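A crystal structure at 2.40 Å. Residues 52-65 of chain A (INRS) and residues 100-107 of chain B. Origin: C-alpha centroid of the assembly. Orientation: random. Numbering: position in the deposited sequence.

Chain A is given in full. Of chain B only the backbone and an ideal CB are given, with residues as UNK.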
# COMPACT_ATOMS: atom_id res chain seq x y z
N PRO A 52 -2.44 -12.08 -22.26
CA PRO A 52 -3.08 -10.79 -21.99
C PRO A 52 -2.57 -10.06 -20.72
O PRO A 52 -2.18 -10.68 -19.73
CB PRO A 52 -4.56 -11.15 -21.79
CG PRO A 52 -4.71 -12.51 -22.37
CD PRO A 52 -3.40 -13.20 -22.20
N CYS A 53 -2.69 -8.75 -20.73
CA CYS A 53 -2.19 -7.91 -19.67
C CYS A 53 -2.77 -8.25 -18.28
O CYS A 53 -2.02 -8.34 -17.32
CB CYS A 53 -2.46 -6.44 -20.09
SG CYS A 53 -2.14 -5.10 -18.90
N PRO A 54 -4.10 -8.39 -18.16
CA PRO A 54 -4.69 -8.74 -16.86
C PRO A 54 -4.17 -10.04 -16.25
O PRO A 54 -4.01 -10.10 -15.03
CB PRO A 54 -6.19 -8.86 -17.17
CG PRO A 54 -6.41 -7.98 -18.37
CD PRO A 54 -5.12 -7.98 -19.15
N GLU A 55 -3.97 -11.06 -17.08
CA GLU A 55 -3.35 -12.33 -16.64
C GLU A 55 -1.94 -12.15 -16.12
O GLU A 55 -1.60 -12.73 -15.09
CB GLU A 55 -3.29 -13.39 -17.75
CG GLU A 55 -4.65 -13.96 -18.15
CD GLU A 55 -4.54 -15.12 -19.14
OE1 GLU A 55 -3.38 -15.58 -19.42
OE2 GLU A 55 -5.63 -15.51 -19.65
N VAL A 56 -1.15 -11.34 -16.81
CA VAL A 56 0.21 -11.02 -16.39
C VAL A 56 0.18 -10.26 -15.08
O VAL A 56 0.86 -10.65 -14.12
CB VAL A 56 0.99 -10.24 -17.47
CG1 VAL A 56 2.35 -9.81 -16.96
CG2 VAL A 56 1.18 -11.10 -18.72
N LEU A 57 -0.71 -9.27 -14.98
CA LEU A 57 -0.84 -8.49 -13.72
C LEU A 57 -1.36 -9.29 -12.53
O LEU A 57 -0.97 -9.02 -11.40
CB LEU A 57 -1.71 -7.26 -13.93
CG LEU A 57 -1.12 -6.22 -14.89
CD1 LEU A 57 -2.11 -5.09 -15.12
CD2 LEU A 57 0.19 -5.64 -14.37
N ILE A 58 -2.25 -10.27 -12.78
CA ILE A 58 -2.70 -11.23 -11.76
C ILE A 58 -1.55 -12.04 -11.16
O ILE A 58 -1.46 -12.23 -9.95
CB ILE A 58 -3.77 -12.19 -12.31
CG1 ILE A 58 -5.15 -11.51 -12.33
CG2 ILE A 58 -3.84 -13.47 -11.49
CD1 ILE A 58 -6.04 -11.95 -13.46
N GLN A 59 -0.62 -12.44 -12.01
CA GLN A 59 0.59 -13.15 -11.59
C GLN A 59 1.62 -12.24 -10.85
O GLN A 59 2.19 -12.60 -9.82
CB GLN A 59 1.22 -13.83 -12.84
CG GLN A 59 1.73 -15.24 -12.61
CD GLN A 59 0.65 -16.19 -12.06
OE1 GLN A 59 0.80 -16.60 -10.93
NE2 GLN A 59 -0.46 -16.49 -12.81
N VAL A 60 1.79 -11.02 -11.34
CA VAL A 60 2.59 -9.97 -10.67
C VAL A 60 2.03 -9.63 -9.28
O VAL A 60 2.81 -9.43 -8.36
CB VAL A 60 2.60 -8.67 -11.53
CG1 VAL A 60 3.23 -7.51 -10.78
CG2 VAL A 60 3.32 -8.90 -12.87
N ALA A 61 0.69 -9.58 -9.13
CA ALA A 61 0.04 -9.32 -7.83
C ALA A 61 0.36 -10.42 -6.83
O ALA A 61 0.69 -10.15 -5.67
CB ALA A 61 -1.48 -9.20 -8.01
N ALA A 62 0.39 -11.65 -7.30
CA ALA A 62 0.67 -12.79 -6.44
C ALA A 62 2.12 -12.75 -5.99
O ALA A 62 2.43 -13.11 -4.86
CB ALA A 62 0.40 -14.07 -7.21
N VAL A 63 3.02 -12.38 -6.91
CA VAL A 63 4.44 -12.22 -6.57
C VAL A 63 4.59 -11.10 -5.53
O VAL A 63 5.34 -11.22 -4.55
CB VAL A 63 5.28 -11.83 -7.81
CG1 VAL A 63 6.70 -11.47 -7.43
CG2 VAL A 63 5.30 -12.94 -8.84
N ARG A 64 3.87 -10.00 -5.74
CA ARG A 64 3.95 -8.91 -4.77
C ARG A 64 3.40 -9.32 -3.40
O ARG A 64 4.00 -9.06 -2.37
CB ARG A 64 3.26 -7.70 -5.30
CG ARG A 64 3.00 -6.66 -4.24
CD ARG A 64 2.86 -5.31 -4.91
NE ARG A 64 1.85 -5.40 -5.97
CZ ARG A 64 2.04 -5.11 -7.26
NH1 ARG A 64 3.19 -4.62 -7.70
NH2 ARG A 64 1.04 -5.32 -8.11
N GLY A 65 2.31 -10.06 -3.41
CA GLY A 65 1.77 -10.60 -2.17
C GLY A 65 2.80 -11.46 -1.48
O GLY A 65 2.98 -11.38 -0.25
N UNK B 100 -10.25 -0.56 -16.76
CA UNK B 100 -10.63 -0.70 -15.35
C UNK B 100 -10.26 -2.07 -14.81
O UNK B 100 -9.84 -2.15 -13.66
CB UNK B 100 -12.13 -0.46 -15.17
N UNK B 101 -10.36 -3.10 -15.65
CA UNK B 101 -9.95 -4.44 -15.28
C UNK B 101 -8.47 -4.47 -14.97
O UNK B 101 -8.03 -5.16 -14.05
CB UNK B 101 -10.28 -5.44 -16.39
N UNK B 102 -7.69 -3.82 -15.83
CA UNK B 102 -6.26 -3.79 -15.68
C UNK B 102 -5.87 -3.06 -14.40
O UNK B 102 -4.98 -3.50 -13.69
CB UNK B 102 -5.61 -3.13 -16.90
N UNK B 103 -6.52 -1.93 -14.12
CA UNK B 103 -6.34 -1.22 -12.83
C UNK B 103 -6.80 -2.00 -11.63
O UNK B 103 -6.24 -1.87 -10.55
CB UNK B 103 -7.09 0.11 -12.86
N UNK B 104 -7.90 -2.73 -11.76
CA UNK B 104 -8.33 -3.57 -10.64
C UNK B 104 -7.17 -4.47 -10.24
O UNK B 104 -6.80 -4.48 -9.08
CB UNK B 104 -9.56 -4.40 -11.00
N UNK B 105 -6.55 -5.15 -11.21
CA UNK B 105 -5.54 -6.20 -10.89
C UNK B 105 -4.18 -5.58 -10.57
O UNK B 105 -3.35 -6.21 -9.94
CB UNK B 105 -5.39 -7.18 -12.06
N UNK B 106 -3.99 -4.34 -10.99
CA UNK B 106 -2.80 -3.56 -10.63
C UNK B 106 -2.82 -2.99 -9.20
O UNK B 106 -1.77 -2.80 -8.62
CB UNK B 106 -2.64 -2.41 -11.62
N UNK B 107 -3.99 -2.64 -8.67
CA UNK B 107 -4.06 -1.93 -7.39
C UNK B 107 -4.11 -2.87 -6.19
O UNK B 107 -3.37 -2.67 -5.22
OXT UNK B 107 -4.85 -3.85 -6.15
CB UNK B 107 -5.29 -1.02 -7.37

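The two helices run nearly parallel, their N-to-C directions differing by 11° and their axes approaching to 8.8 Å, so chain B meets chain A along a narrow strip.

Position 100 has helical backbone angles and an ideal CB with nothing of chain A within 5.5 Å. Almost any helix-compatible residue would do; Lys100(B) has its chi2 to chi4 all t and makes no contact.

At position 101 CA-to-CB points sideways. A longer side chain, polar or apolar, could reach the proline ring; a short one would make little contact with it, its ideal CB being 5.0 Å from Pro54(A) CG. The residue is Glu101(B), whose OE2 comes 3.6 Å from Pro54(A) CB; the approach is to carbon, so this is packing rather than pairing of charges.

Position 102 is more confined. CA-to-CB points sideways, its ideal CB 4.4 Å from Leu57(A) CD1 and 4.5 Å from Cys53(A) SG; a nonpolar side chain suits this, and a small one already makes contact, though a larger one is not ruled out by these distances. Ala102(B) meets both atoms with its methyl group, and its backbone also packs here: Ala102(B) O is 3.6 Å from Leu57(A) CD1.

Position 103 points away and 104 is out of reach, so chain A constrains neither. They are Leu103(B) and Asp104(B).

Position 105 points toward chain A, with its ideal CB 4.1 Å from Leu57(A) CB and 4.3 Å from Ile58(A) CG1. Chain A offers aliphatic surface, with no acidic side chain at hand, so leucine, methionine or the methylene part of a lysine or arginine would suit. Arg105(B) lays its aliphatic portion here, CD lying 3.4 Å from Ile58(A) CG1, while its guanidinium makes no hydrogen bond to this stretch of chain A. Its carbonyl matters too: water 1 donates to both Arg105(B) O and Leu57(A) O, each at 2.8 Å, bridging two carbonyls that cannot bond to each other directly.

At position 106 CA-to-CB is sideways, and the ideal CB is 4.4 Å from Leu57(A) CD1. A large apolar residue, aliphatic or aromatic, could extend along that leucine. Phe106(B), with chi1 t, presents its ring edge to Leu57(A), CD2 to CD2 at 4.4 Å, although high B factors call for caution. Phe106(B) O is 3.8 Å from Arg64(A) NH2.

Position 107 points away and carries the terminal carboxylate, so chain A leaves its side chain free to vary; it is the poorly ordered Leu107(B).

Chain B (100-107) KEALDRFL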
# COMPACT_ATOMS: atom_id res chain seq x y z
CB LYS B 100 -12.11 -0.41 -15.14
CG LYS B 100 -12.44 1.08 -15.24
CD LYS B 100 -13.88 1.35 -15.62
CE LYS B 100 -14.21 2.82 -15.45
NZ LYS B 100 -15.68 3.03 -15.38
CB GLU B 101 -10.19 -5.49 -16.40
CG GLU B 101 -10.52 -6.88 -15.78
CD GLU B 101 -10.06 -8.13 -16.57
OE1 GLU B 101 -10.31 -8.26 -17.80
OE2 GLU B 101 -9.53 -9.07 -15.92
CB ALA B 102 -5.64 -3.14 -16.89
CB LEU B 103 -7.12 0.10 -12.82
CG LEU B 103 -6.53 1.29 -13.54
CD1 LEU B 103 -7.48 2.47 -13.48
CD2 LEU B 103 -5.21 1.65 -12.90
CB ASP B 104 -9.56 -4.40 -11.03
CG ASP B 104 -10.84 -3.54 -11.16
OD1 ASP B 104 -10.90 -2.44 -10.56
OD2 ASP B 104 -11.81 -4.01 -11.82
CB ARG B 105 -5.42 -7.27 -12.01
CG ARG B 105 -6.76 -7.89 -12.48
CD ARG B 105 -7.35 -9.03 -11.64
NE ARG B 105 -8.11 -8.53 -10.49
CZ ARG B 105 -9.32 -7.94 -10.56
NH1 ARG B 105 -9.93 -7.71 -11.74
NH2 ARG B 105 -9.91 -7.53 -9.44
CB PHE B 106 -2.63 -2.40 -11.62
CG PHE B 106 -1.39 -1.60 -11.41
CD1 PHE B 106 -1.38 -0.52 -10.53
CD2 PHE B 106 -0.23 -1.90 -12.11
CE1 PHE B 106 -0.22 0.23 -10.34
CE2 PHE B 106 0.93 -1.16 -11.91
CZ PHE B 106 0.93 -0.09 -11.02
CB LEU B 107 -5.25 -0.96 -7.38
CG LEU B 107 -5.08 0.18 -8.40
CD1 LEU B 107 -6.42 0.81 -8.72
CD2 LEU B 107 -4.08 1.23 -7.92
O HOH W 1 -0.62 -6.54 -10.14
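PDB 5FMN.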